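Long-range contacts in Glyco_hydro_cc domain-containing protein (PDB 6UAV), which hydrolyses beta-1,3-glucans from within the chain, as a family GH128 (subgroup II) endo-beta-1,3-glucanase built on a TIM barrel: residues 8-13 against 225-230; 12-17 against 241-246. All blocks are in the same frame, centred on the assembly; numbering follows the deposited sequence.

In the fold
Both contacts tie the first beta-alpha unit of the TIM barrel to the end of the eighth strand and the loop after it. Interaction 1 is the buried one. It joins strand 6-9 to the end of strand 220-225, where the parallel barrel closes, and combines a strand bridge, a CH-pi contact on Tyr10 and hydrogen bonds from Thr227 and Arg229. The centre of interaction 2 is about 20 Å from the centre of the chain, that of interaction 1 about 11 Å. Interaction 2 is partly exposed and mostly polar: a turn meets the start of helix 15-22 through two carboxylates and a water. Arg229 connects the two, through Tyr10 in interaction 1 and Asp17 and Asp241 in interaction 2.

Interaction 1: 8-13 against 225-230; sequences VAYDVA and WFTGRM
The Tyr10 ring has Gly228 CA over one face, 3.7 Å from CA to the ring centroid, in a CH-pi contact displaced toward the rim. Thr227 OG1 lies at the ring edge, 3.3 Å from Tyr10 CD1. Arg229 brings its guanidinium to the phenol end of the ring, and the two planes stand 56° apart. Tyr10 OH sits at the guanidinium edge, in its plane, and accepts from Arg229 NH2 at 2.9 Å. The Phe226 ring has Thr227 CB over the centre of one face, and its CD2 touches Ala9 CB at 4.3 Å.

At the Val8 and Ala9 end of the contact the barrel closes. Val8 and Trp225 form a parallel bridge between the first and last strands. Ala9 N donates to Trp225 O at 3.0 Å in a nearly straight bond (176°), with the donor above the carbonyl plane. The peptide before Thr227 is cis. Thr227 OG1, anti to its backbone N, donates to Ala9 O in the carbonyl plane at 2.7 Å. Both backbone polar atoms of Ala9 are thus held by the second segment. Trp225 turns its indole away, and its NE1 bonds to Ser237 O.

Gly228 CA can come this close because it carries no CB; one would clash with Tyr10 CD2. Arg229 NH2, the donor to Tyr10, also makes a salt bridge to Asp17, while NE donates to Asp241 O and NH1 to Ala242 O. This shared grip holds the guanidinium in place, and its positive charge probably makes the Tyr10 hydroxyl somewhat more acidic.

Interaction 2: 12-17 against 241-246; sequences VASPAD and DAEGRL
The N-terminus of helix 15-22 meets a type II beta turn, Ala242 to Arg245, in the loop before helix 248-255. Ser14 is the N-cap. Its OG, anti to the backbone N, accepts a weak capping bond from Ala16 N. The same OG donates to Glu243 OE2 at 2.5 Å, a short bond that uses the anti lone pair of the carboxylate. The extended Glu243 chain reaches out from the turn to the start of the helix.

Asp17 comes from the first turn of the helix. Its OD1 accepts from Gly244 N at 2.8 Å, with the donor 35° out of the carboxylate plane. Gly244 has positive phi (73°), and its CA lies 3.4 Å from Ala16 O in a CA-H...O contact. A CB here would clash with Ala16 CB. One water donates to both Ala16 O and Gly244 O.

The two carboxylates do not touch, and each has a cationic partner: Arg38 for Glu243 and Arg229 for Asp17. Their negative charge at the helix N-terminus probably suits the helix dipole. Beyond the turn, Leu246 packs on Ala20 of helix 15-22 and on Gln251 and Leu254 of helix 248-255, so its side chain touches both the first helix of the chain and the last.

Interaction 1: 8-13 against 225-230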
ATOM      1  N   VAL A   8       4.446   6.714   1.722  1.00 11.73           N
ATOM      2  CA  VAL A   8       4.980   6.654   0.342  1.00 12.00           C
ATOM      3  C   VAL A   8       5.214   5.190   0.004  1.00 11.91           C
ATOM      4  O   VAL A   8       5.786   4.484   0.816  1.00 11.07           O
ATOM      5  CB  VAL A   8       6.246   7.538   0.219  1.00 13.14           C
ATOM      6  CG1 VAL A   8       6.736   7.551  -1.223  1.00 13.74           C
ATOM      7  CG2 VAL A   8       5.941   8.966   0.688  1.00 14.06           C
ATOM      8  N   ALA A   9       4.919   4.823  -1.246  1.00 11.94           N
ATOM      9  CA  ALA A   9       5.175   3.488  -1.814  1.00 11.87           C
ATOM     10  C   ALA A   9       6.446   3.574  -2.637  1.00 11.94           C
ATOM     11  O   ALA A   9       6.378   4.154  -3.719  1.00 11.42           O
ATOM     12  CB  ALA A   9       4.001   3.067  -2.662  1.00 12.17           C
ATOM     13  N   TYR A  10       7.591   3.305  -2.038  1.00 11.68           N
ATOM     14  CA  TYR A  10       8.910   3.590  -2.644  1.00 11.96           C
ATOM     15  C   TYR A  10       9.976   2.881  -1.836  1.00 11.88           C
ATOM     16  O   TYR A  10       9.929   2.956  -0.629  1.00 12.66           O
ATOM     17  CB  TYR A  10       9.228   5.088  -2.695  1.00 11.69           C
ATOM     18  CG  TYR A  10      10.508   5.472  -3.388  1.00 12.01           C
ATOM     19  CD1 TYR A  10      10.648   5.247  -4.745  1.00 11.76           C
ATOM     20  CD2 TYR A  10      11.542   6.092  -2.718  1.00 12.45           C
ATOM     21  CE1 TYR A  10      11.803   5.616  -5.400  1.00 12.80           C
ATOM     22  CE2 TYR A  10      12.731   6.410  -3.352  1.00 12.55           C
ATOM     23  CZ  TYR A  10      12.858   6.177  -4.708  1.00 13.25           C
ATOM     24  OH  TYR A  10      13.988   6.520  -5.429  1.00 13.99           O
ATOM     25  N   ASP A  11      10.979   2.323  -2.489  1.00 12.23           N
ATOM     26  CA  ASP A  11      12.100   1.692  -1.757  1.00 11.94           C
ATOM     27  C   ASP A  11      13.074   2.798  -1.322  1.00 12.57           C
ATOM     28  O   ASP A  11      14.175   2.926  -1.890  1.00 12.99           O
ATOM     29  CB  ASP A  11      12.753   0.607  -2.601  1.00 12.24           C
ATOM     30  CG  ASP A  11      13.732  -0.240  -1.819  1.00 12.59           C
ATOM     31  OD1 ASP A  11      13.615  -0.292  -0.565  1.00 12.48           O
ATOM     32  OD2 ASP A  11      14.506  -0.935  -2.480  1.00 14.13           O
ATOM     33  N   VAL A  12      12.727   3.499  -0.240  1.00 12.48           N
ATOM     34  CA  VAL A  12      13.591   4.591   0.274  1.00 13.20           C
ATOM     35  C   VAL A  12      14.944   3.963   0.641  1.00 14.05           C
ATOM     36  O   VAL A  12      14.972   2.966   1.424  1.00 13.34           O
ATOM     37  CB  VAL A  12      12.967   5.257   1.488  1.00 13.27           C
ATOM     38  CG1 VAL A  12      13.911   6.291   2.037  1.00 14.39           C
ATOM     39  CG2 VAL A  12      11.619   5.861   1.160  1.00 12.85           C
ATOM     40  N   ALA A  13      16.034   4.483   0.064  1.00 14.92           N
ATOM     41  CA  ALA A  13      17.411   3.943   0.249  1.00 16.27           C
ATOM     42  C   ALA A  13      18.289   4.950   1.021  1.00 17.74           C
ATOM     43  O   ALA A  13      19.053   4.567   1.968  1.00 20.55           O
ATOM     44  CB  ALA A  13      17.970   3.559  -1.090  1.00 17.29           C
ATOM     45  N   TRP A 225       1.377   7.256  -1.402  1.00 11.29           N
ATOM     46  CA  TRP A 225       1.491   7.824  -2.757  1.00 11.40           C
ATOM     47  C   TRP A 225       2.495   7.026  -3.585  1.00 10.99           C
ATOM     48  O   TRP A 225       3.634   6.727  -3.100  1.00 10.97           O
ATOM     49  CB  TRP A 225       1.854   9.315  -2.685  1.00 12.54           C
ATOM     50  CG  TRP A 225       1.924   9.983  -4.020  1.00 12.70           C
ATOM     51  CD1 TRP A 225       3.001  10.121  -4.842  1.00 13.13           C
ATOM     52  CD2 TRP A 225       0.810  10.544  -4.720  1.00 13.07           C
ATOM     53  NE1 TRP A 225       2.646  10.761  -6.001  1.00 13.64           N
ATOM     54  CE2 TRP A 225       1.298  11.057  -5.940  1.00 13.52           C
ATOM     55  CE3 TRP A 225      -0.530  10.722  -4.387  1.00 13.32           C
ATOM     56  CZ2 TRP A 225       0.447  11.620  -6.890  1.00 13.90           C
ATOM     57  CZ3 TRP A 225      -1.353  11.366  -5.289  1.00 13.42           C
ATOM     58  CH2 TRP A 225      -0.874  11.783  -6.529  1.00 13.63           C
ATOM     59  N   PHE A 226       2.175   6.838  -4.855  1.00 11.06           N
ATOM     60  CA  PHE A 226       3.108   6.261  -5.846  1.00 11.03           C
ATOM     61  C   PHE A 226       3.630   7.416  -6.714  1.00 11.32           C
ATOM     62  O   PHE A 226       2.837   7.979  -7.465  1.00 12.09           O
ATOM     63  CB  PHE A 226       2.431   5.183  -6.685  1.00 11.66           C
ATOM     64  CG  PHE A 226       3.421   4.409  -7.489  1.00 11.71           C
ATOM     65  CD1 PHE A 226       3.826   4.901  -8.706  1.00 12.19           C
ATOM     66  CD2 PHE A 226       4.070   3.298  -6.976  1.00 12.22           C
ATOM     67  CE1 PHE A 226       4.786   4.258  -9.448  1.00 12.62           C
ATOM     68  CE2 PHE A 226       5.028   2.630  -7.710  1.00 12.22           C
ATOM     69  CZ  PHE A 226       5.361   3.114  -8.952  1.00 12.17           C
ATOM     70  N   THR A 227       4.914   7.811  -6.603  1.00 11.78           N
ATOM     71  CA  THR A 227       5.989   7.179  -5.834  1.00 11.90           C
ATOM     72  C   THR A 227       7.112   8.183  -5.543  1.00 12.03           C
ATOM     73  O   THR A 227       6.948   9.398  -5.795  1.00 12.41           O
ATOM     74  CB  THR A 227       6.592   5.995  -6.608  1.00 12.38           C
ATOM     75  OG1 THR A 227       7.586   5.271  -5.869  1.00 12.54           O
ATOM     76  CG2 THR A 227       7.189   6.443  -7.931  1.00 12.77           C
ATOM     77  N   GLY A 228       8.234   7.716  -4.990  1.00 12.74           N
ATOM     78  CA  GLY A 228       9.364   8.625  -4.694  1.00 13.64           C
ATOM     79  C   GLY A 228       9.920   9.226  -5.984  1.00 14.15           C
ATOM     80  O   GLY A 228       9.928  10.429  -6.176  1.00 14.36           O
ATOM     81  N   ARG A 229      10.389   8.386  -6.870  1.00 13.96           N
ATOM     82  CA  ARG A 229      10.910   8.781  -8.179  1.00 15.03           C
ATOM     83  C   ARG A 229      10.539   7.763  -9.217  1.00 15.79           C
ATOM     84  O   ARG A 229      10.600   6.551  -8.918  1.00 16.11           O
ATOM     85  CB  ARG A 229      12.449   8.743  -8.206  1.00 16.35           C
ATOM     86  CG  ARG A 229      13.106   9.586  -7.148  1.00 16.54           C
ATOM     87  CD  ARG A 229      14.613   9.427  -7.261  1.00 16.55           C
ATOM     88  NE  ARG A 229      15.114  10.420  -6.357  1.00 16.92           N
ATOM     89  CZ  ARG A 229      15.333  10.241  -5.070  1.00 16.80           C
ATOM     90  NH1 ARG A 229      15.748  11.272  -4.351  1.00 17.31           N
ATOM     91  NH2 ARG A 229      15.115   9.065  -4.505  1.00 16.34           N
ATOM     92  N   MET A 230      10.244   8.229 -10.408  1.00 16.18           N
ATOM     93  CA  MET A 230      10.155   7.363 -11.610  1.00 16.61           C
ATOM     94  C   MET A 230      10.549   8.217 -12.797  1.00 16.92           C
ATOM     95  O   MET A 230      10.413   9.438 -12.738  1.00 16.79           O
ATOM     96  CB  MET A 230       8.729   6.825 -11.830  1.00 16.58           C
ATOM     97  CG  MET A 230       7.675   7.900 -11.959  1.00 16.70           C
ATOM     98  SD  MET A 230       5.996   7.243 -12.033  1.00 16.88           S
ATOM     99  CE  MET A 230       6.131   6.259 -13.518  1.00 16.35           C
TER

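Interaction 2: 12-17 against 241-246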
ATOM      1  N   VAL A  12      12.727   3.499  -0.240  1.00 12.48           N
ATOM      2  CA  VAL A  12      13.591   4.591   0.274  1.00 13.20           C
ATOM      3  C   VAL A  12      14.944   3.963   0.641  1.00 14.05           C
ATOM      4  O   VAL A  12      14.972   2.966   1.424  1.00 13.34           O
ATOM      5  CB  VAL A  12      12.967   5.257   1.488  1.00 13.27           C
ATOM      6  CG1 VAL A  12      13.911   6.291   2.037  1.00 14.39           C
ATOM      7  CG2 VAL A  12      11.619   5.861   1.160  1.00 12.85           C
ATOM      8  N   ALA A  13      16.034   4.483   0.064  1.00 14.92           N
ATOM      9  CA  ALA A  13      17.411   3.943   0.249  1.00 16.27           C
ATOM     10  C   ALA A  13      18.289   4.950   1.021  1.00 17.74           C
ATOM     11  O   ALA A  13      19.053   4.567   1.968  1.00 20.55           O
ATOM     12  CB  ALA A  13      17.970   3.559  -1.090  1.00 17.29           C
ATOM     13  N   SER A  14      18.006   6.219   0.877  1.00 16.69           N
ATOM     14  CA  SER A  14      18.912   7.287   1.321  1.00 16.24           C
ATOM     15  C   SER A  14      18.359   7.916   2.581  1.00 15.19           C
ATOM     16  O   SER A  14      17.250   8.410   2.547  1.00 14.52           O
ATOM     17  CB  SER A  14      19.043   8.293   0.262  1.00 16.73           C
ATOM     18  OG  SER A  14      19.836   9.374   0.728  1.00 17.58           O
ATOM     19  N   PRO A  15      19.168   8.011   3.649  1.00 14.93           N
ATOM     20  CA  PRO A  15      18.798   8.817   4.813  1.00 15.13           C
ATOM     21  C   PRO A  15      18.454  10.255   4.403  1.00 15.12           C
ATOM     22  O   PRO A  15      17.538  10.821   4.942  1.00 15.01           O
ATOM     23  CB  PRO A  15      20.024   8.760   5.734  1.00 15.78           C
ATOM     24  CG  PRO A  15      20.697   7.487   5.317  1.00 15.99           C
ATOM     25  CD  PRO A  15      20.493   7.358   3.817  1.00 15.82           C
ATOM     26  N   ALA A  16      19.137  10.808   3.395  1.00 15.51           N
ATOM     27  CA  ALA A  16      18.824  12.184   2.926  1.00 15.60           C
ATOM     28  C   ALA A  16      17.362  12.257   2.443  1.00 15.37           C
ATOM     29  O   ALA A  16      16.695  13.270   2.661  1.00 15.12           O
ATOM     30  CB  ALA A  16      19.771  12.572   1.855  1.00 16.03           C
ATOM     31  N   ASP A  17      16.904  11.234   1.729  1.00 15.12           N
ATOM     32  CA  ASP A  17      15.497  11.177   1.283  1.00 14.80           C
ATOM     33  C   ASP A  17      14.569  11.109   2.491  1.00 15.51           C
ATOM     34  O   ASP A  17      13.529  11.711   2.463  1.00 15.54           O
ATOM     35  CB  ASP A  17      15.266  10.000   0.346  1.00 14.75           C
ATOM     36  CG  ASP A  17      15.778  10.201  -1.055  1.00 15.24           C
ATOM     37  OD1 ASP A  17      15.976  11.398  -1.493  1.00 16.37           O
ATOM     38  OD2 ASP A  17      15.842   9.177  -1.764  1.00 15.04           O
ATOM     39  N   ASP A 241      13.493  14.299  -6.400  1.00 17.64           N
ATOM     40  CA  ASP A 241      14.296  14.451  -7.653  1.00 19.24           C
ATOM     41  C   ASP A 241      15.739  14.086  -7.285  1.00 18.53           C
ATOM     42  O   ASP A 241      16.014  12.862  -7.157  1.00 18.48           O
ATOM     43  CB  ASP A 241      14.112  15.816  -8.296  1.00 21.93           C
ATOM     44  CG  ASP A 241      14.760  15.940  -9.671  1.00 24.21           C
ATOM     45  OD1 ASP A 241      15.310  14.932 -10.202  1.00 26.50           O
ATOM     46  OD2 ASP A 241      14.771  17.029 -10.169  1.00 28.67           O
ATOM     47  N   ALA A 242      16.623  15.066  -7.090  1.00 18.94           N
ATOM     48  CA  ALA A 242      18.000  14.784  -6.629  1.00 19.04           C
ATOM     49  C   ALA A 242      17.912  14.038  -5.292  1.00 18.10           C
ATOM     50  O   ALA A 242      16.963  14.232  -4.552  1.00 18.13           O
ATOM     51  CB  ALA A 242      18.791  16.084  -6.485  1.00 19.87           C
ATOM     52  N   GLU A 243      18.944  13.283  -4.932  1.00 17.98           N
ATOM     53  CA  GLU A 243      19.022  12.688  -3.587  1.00 17.47           C
ATOM     54  C   GLU A 243      18.773  13.753  -2.511  1.00 17.25           C
ATOM     55  O   GLU A 243      19.434  14.815  -2.496  1.00 17.40           O
ATOM     56  CB  GLU A 243      20.331  11.942  -3.407  1.00 17.91           C
ATOM     57  CG  GLU A 243      20.432  11.268  -2.075  1.00 18.13           C
ATOM     58  CD  GLU A 243      21.597  10.314  -1.971  1.00 18.32           C
ATOM     59  OE1 GLU A 243      22.402  10.264  -2.913  1.00 19.94           O
ATOM     60  OE2 GLU A 243      21.727   9.739  -0.892  1.00 18.04           O
ATOM     61  N   GLY A 244      17.813  13.463  -1.640  1.00 16.40           N
ATOM     62  CA  GLY A 244      17.456  14.344  -0.516  1.00 16.64           C
ATOM     63  C   GLY A 244      16.695  15.611  -0.930  1.00 17.21           C
ATOM     64  O   GLY A 244      16.552  16.503  -0.061  1.00 17.02           O
ATOM     65  N   ARG A 245      16.170  15.682  -2.153  1.00 17.92           N
ATOM     66  CA  ARG A 245      15.421  16.881  -2.597  1.00 19.43           C
ATOM     67  C   ARG A 245      13.990  16.539  -3.024  1.00 17.91           C
ATOM     68  O   ARG A 245      13.833  15.695  -3.910  1.00 16.39           O
ATOM     69  CB  ARG A 245      16.099  17.583  -3.777  1.00 23.06           C
ATOM     70  CG  ARG A 245      15.505  18.970  -3.992  1.00 27.55           C
ATOM     71  CD  ARG A 245      16.440  20.085  -4.480  1.00 32.90           C
ATOM     72  NE  ARG A 245      17.443  20.478  -3.485  1.00 36.91           N
ATOM     73  CZ  ARG A 245      18.734  20.728  -3.748  1.00 40.42           C
ATOM     74  NH1 ARG A 245      19.219  20.636  -4.982  1.00 43.01           N
ATOM     75  NH2 ARG A 245      19.554  21.039  -2.758  1.00 42.21           N
ATOM     76  N   LEU A 246      13.002  17.218  -2.439  1.00 17.06           N
ATOM     77  CA  LEU A 246      11.583  17.137  -2.890  1.00 16.85           C
ATOM     78  C   LEU A 246      11.411  17.802  -4.259  1.00 17.24           C
ATOM     79  O   LEU A 246      12.101  18.806  -4.561  1.00 17.76           O
ATOM     80  CB  LEU A 246      10.661  17.796  -1.873  1.00 17.27           C
ATOM     81  CG  LEU A 246      10.707  17.131  -0.493  1.00 16.76           C
ATOM     82  CD1 LEU A 246      10.084  18.014   0.557  1.00 17.06           C
ATOM     83  CD2 LEU A 246      10.053  15.779  -0.524  1.00 16.29           C
TER
HETATM   84  O   HOH W   1      17.319  16.070   2.525  1.00 24.90           O